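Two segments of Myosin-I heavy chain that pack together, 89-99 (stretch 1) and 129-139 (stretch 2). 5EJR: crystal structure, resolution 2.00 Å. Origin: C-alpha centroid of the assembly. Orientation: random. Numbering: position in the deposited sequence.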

# COMPACT_ATOMS: atom_id res chain seq x y z
N VAL A 89 -5.18 -0.04 17.44
CA VAL A 89 -6.48 0.13 18.11
C VAL A 89 -7.46 0.87 17.21
O VAL A 89 -8.57 0.38 16.99
CB VAL A 89 -6.33 0.74 19.54
CG1 VAL A 89 -7.67 1.23 20.08
CG2 VAL A 89 -5.71 -0.26 20.50
N ILE A 90 -7.06 2.03 16.66
CA ILE A 90 -7.93 2.80 15.76
C ILE A 90 -8.19 2.03 14.44
O ILE A 90 -9.28 2.13 13.91
CB ILE A 90 -7.42 4.25 15.54
CG1 ILE A 90 -8.50 5.13 14.85
CG2 ILE A 90 -6.07 4.30 14.83
CD1 ILE A 90 -8.26 6.69 14.98
N GLN A 91 -7.21 1.23 13.93
CA GLN A 91 -7.43 0.41 12.73
C GLN A 91 -8.58 -0.60 12.97
O GLN A 91 -9.42 -0.76 12.09
CB GLN A 91 -6.14 -0.32 12.33
CG GLN A 91 -5.23 0.55 11.48
CD GLN A 91 -3.80 0.08 11.55
OE1 GLN A 91 -3.50 -1.11 11.60
NE2 GLN A 91 -2.89 1.02 11.61
N SER A 92 -8.64 -1.19 14.19
CA SER A 92 -9.70 -2.11 14.63
C SER A 92 -11.07 -1.42 14.59
O SER A 92 -12.01 -1.96 14.01
CB SER A 92 -9.41 -2.64 16.03
OG SER A 92 -10.42 -3.52 16.47
N ILE A 93 -11.15 -0.17 15.16
CA ILE A 93 -12.36 0.64 15.21
C ILE A 93 -12.87 0.96 13.83
O ILE A 93 -14.06 0.81 13.58
CB ILE A 93 -12.17 1.94 16.05
CG1 ILE A 93 -11.78 1.61 17.52
CG2 ILE A 93 -13.41 2.86 16.01
CD1 ILE A 93 -11.17 2.78 18.30
N ILE A 94 -11.98 1.41 12.93
CA ILE A 94 -12.41 1.77 11.58
C ILE A 94 -12.79 0.51 10.81
O ILE A 94 -13.79 0.53 10.09
CB ILE A 94 -11.40 2.72 10.88
CG1 ILE A 94 -11.64 4.18 11.36
CG2 ILE A 94 -11.50 2.65 9.35
CD1 ILE A 94 -10.43 4.93 11.53
N SER A 95 -12.06 -0.60 11.03
CA SER A 95 -12.38 -1.89 10.38
C SER A 95 -13.80 -2.31 10.79
O SER A 95 -14.63 -2.62 9.92
CB SER A 95 -11.36 -2.96 10.76
OG SER A 95 -11.80 -4.25 10.36
N ARG A 96 -14.11 -2.23 12.11
CA ARG A 96 -15.45 -2.55 12.63
C ARG A 96 -16.51 -1.68 11.94
O ARG A 96 -17.53 -2.21 11.52
CB ARG A 96 -15.48 -2.40 14.16
CG ARG A 96 -16.80 -2.85 14.83
CD ARG A 96 -16.73 -2.79 16.34
NE ARG A 96 -15.71 -3.66 16.92
CZ ARG A 96 -14.52 -3.25 17.36
NH1 ARG A 96 -14.18 -1.96 17.28
NH2 ARG A 96 -13.66 -4.12 17.87
N GLY A 97 -16.23 -0.39 11.77
CA GLY A 97 -17.14 0.53 11.08
C GLY A 97 -17.34 0.23 9.61
O GLY A 97 -18.46 0.33 9.12
N ILE A 98 -16.24 -0.11 8.90
CA ILE A 98 -16.25 -0.48 7.47
C ILE A 98 -17.16 -1.70 7.22
O ILE A 98 -18.10 -1.61 6.42
CB ILE A 98 -14.79 -0.73 6.93
CG1 ILE A 98 -14.02 0.60 6.71
CG2 ILE A 98 -14.79 -1.57 5.64
CD1 ILE A 98 -12.51 0.45 6.51
N GLU A 99 -16.89 -2.83 7.93
CA GLU A 99 -17.61 -4.09 7.73
C GLU A 99 -18.97 -4.17 8.45
O GLU A 99 -19.87 -4.86 7.95
CB GLU A 99 -16.73 -5.31 8.04
CG GLU A 99 -16.19 -5.41 9.45
CD GLU A 99 -14.71 -5.75 9.55
OE1 GLU A 99 -13.94 -5.32 8.66
OE2 GLU A 99 -14.32 -6.37 10.56
N GLU A 129 -9.80 13.46 16.97
CA GLU A 129 -8.88 12.87 15.97
C GLU A 129 -9.53 11.60 15.38
O GLU A 129 -9.47 11.36 14.17
CB GLU A 129 -7.54 12.49 16.62
CG GLU A 129 -6.65 13.69 16.91
CD GLU A 129 -5.35 13.37 17.62
OE1 GLU A 129 -5.32 12.39 18.39
OE2 GLU A 129 -4.37 14.12 17.42
N LEU A 130 -10.21 10.82 16.25
CA LEU A 130 -10.95 9.62 15.86
C LEU A 130 -12.11 10.01 14.95
O LEU A 130 -12.30 9.36 13.94
CB LEU A 130 -11.43 8.83 17.11
CG LEU A 130 -12.44 7.67 16.90
CD1 LEU A 130 -11.90 6.60 15.96
CD2 LEU A 130 -12.77 7.04 18.22
N ILE A 131 -12.82 11.11 15.25
CA ILE A 131 -13.93 11.58 14.41
C ILE A 131 -13.41 11.93 13.01
O ILE A 131 -14.05 11.61 12.00
CB ILE A 131 -14.71 12.74 15.07
CG1 ILE A 131 -15.49 12.23 16.31
CG2 ILE A 131 -15.64 13.42 14.08
CD1 ILE A 131 -15.98 13.31 17.31
N TYR A 132 -12.22 12.57 12.96
CA TYR A 132 -11.58 12.91 11.68
C TYR A 132 -11.34 11.64 10.85
O TYR A 132 -11.68 11.61 9.66
CB TYR A 132 -10.26 13.65 11.92
CG TYR A 132 -9.40 13.69 10.68
CD1 TYR A 132 -9.67 14.58 9.65
CD2 TYR A 132 -8.34 12.80 10.51
CE1 TYR A 132 -8.91 14.60 8.48
CE2 TYR A 132 -7.57 12.80 9.34
CZ TYR A 132 -7.85 13.71 8.33
OH TYR A 132 -7.09 13.74 7.19
N PHE A 133 -10.71 10.62 11.48
CA PHE A 133 -10.36 9.34 10.84
C PHE A 133 -11.58 8.51 10.48
O PHE A 133 -11.53 7.75 9.51
CB PHE A 133 -9.34 8.56 11.68
CG PHE A 133 -7.94 9.15 11.67
CD1 PHE A 133 -7.26 9.35 10.48
CD2 PHE A 133 -7.30 9.47 12.86
CE1 PHE A 133 -5.96 9.90 10.47
CE2 PHE A 133 -6.01 10.03 12.86
CZ PHE A 133 -5.35 10.24 11.66
N LEU A 134 -12.72 8.72 11.17
CA LEU A 134 -13.96 8.06 10.78
C LEU A 134 -14.50 8.80 9.56
O LEU A 134 -14.89 8.15 8.58
CB LEU A 134 -15.05 8.11 11.89
CG LEU A 134 -14.79 7.40 13.21
CD1 LEU A 134 -15.82 7.81 14.24
CD2 LEU A 134 -14.81 5.89 13.04
N SER A 135 -14.52 10.15 9.62
CA SER A 135 -15.07 10.99 8.54
C SER A 135 -14.34 10.84 7.19
O SER A 135 -14.95 11.07 6.16
CB SER A 135 -15.14 12.45 8.96
OG SER A 135 -13.84 13.02 9.03
N ILE A 136 -13.05 10.45 7.20
CA ILE A 136 -12.32 10.23 5.95
C ILE A 136 -12.69 8.86 5.32
O ILE A 136 -12.59 8.71 4.10
CB ILE A 136 -10.78 10.45 6.05
CG1 ILE A 136 -10.14 9.62 7.17
CG2 ILE A 136 -10.45 11.95 6.18
CD1 ILE A 136 -8.62 9.46 7.08
N THR A 137 -13.18 7.90 6.15
CA THR A 137 -13.52 6.53 5.74
C THR A 137 -14.99 6.34 5.30
O THR A 137 -15.25 5.99 4.16
CB THR A 137 -13.12 5.54 6.83
OG1 THR A 137 -11.90 6.00 7.40
CG2 THR A 137 -12.92 4.12 6.29
N PHE A 138 -15.93 6.52 6.23
CA PHE A 138 -17.35 6.30 5.95
C PHE A 138 -18.20 7.41 6.54
O PHE A 138 -17.82 8.07 7.51
CB PHE A 138 -17.81 4.90 6.44
CG PHE A 138 -17.36 4.55 7.84
CD1 PHE A 138 -18.02 5.06 8.95
CD2 PHE A 138 -16.24 3.76 8.04
CE1 PHE A 138 -17.57 4.78 10.24
CE2 PHE A 138 -15.79 3.48 9.33
CZ PHE A 138 -16.46 3.99 10.43
N SER A 139 -19.35 7.61 5.93
CA SER A 139 -20.30 8.62 6.33
C SER A 139 -21.17 8.09 7.48
O SER A 139 -21.48 6.89 7.50
CB SER A 139 -21.19 8.94 5.14
OG SER A 139 -22.26 9.81 5.45

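How do the two backbones lie against each other? Both stretches are helical, stretch 1 throughout, and they run in broadly the same direction, their axes crossing at -40° and approaching to 10.5 Å. The CA atoms pair in steps of four residues: Ile90 CA and Leu130 CA are 7.5 Å apart, Ile94 CA and Leu134 CA 6.5 Å, Ile98 CA and Phe138 CA 7.0 Å. The register advances about one helical turn at a time, and its last pair brings in Phe138, just beyond the helix of stretch 2.

What holds the first turns together? No hydrogen bond crosses the interface; apolar side chains pack instead. Ile90, with both chi angles t, extends its CD1 to 3.8 Å from Leu130 CD1 and 3.6 Å from Phe133 CD2. Leu130 leaves its backbone sideways, yet its end comes nearer, and its CD1 also lies 4.0 Å from Ile93 CG2. These branched and aromatic residues are all buried and suit a place that offers no polar partner.

Why is Ile94 central? It has the largest covered area, 71 Å², and its branches reach several neighbours: CG1 is 4.0 Å from Leu134 CD2, CD1 is 3.8 Å from Phe133 CB, and CG2 is 3.7 Å from Thr137 CG2. Thr137 suits this spot because its OG1 donates a hydrogen bond to Phe133 O (2.8 Å), satisfying the hydroxyl within its own stretch while the methyl meets Ile94 and Ile98.

How does Phe138 close the contact? Its ring packs against the backbone of stretch 1, with CZ 3.6 Å from Gly97 CA and Gly97 O over one face; Ile94 O lies at the edge, 3.6 Å from Phe138 CE2. Glycine makes this possible: an ideal CB on Gly97 would sit 2.2 Å from Phe138 CZ, a clash. Ile98 adds an apolar contact, its CG1 4.1 Å from Phe138 CD2.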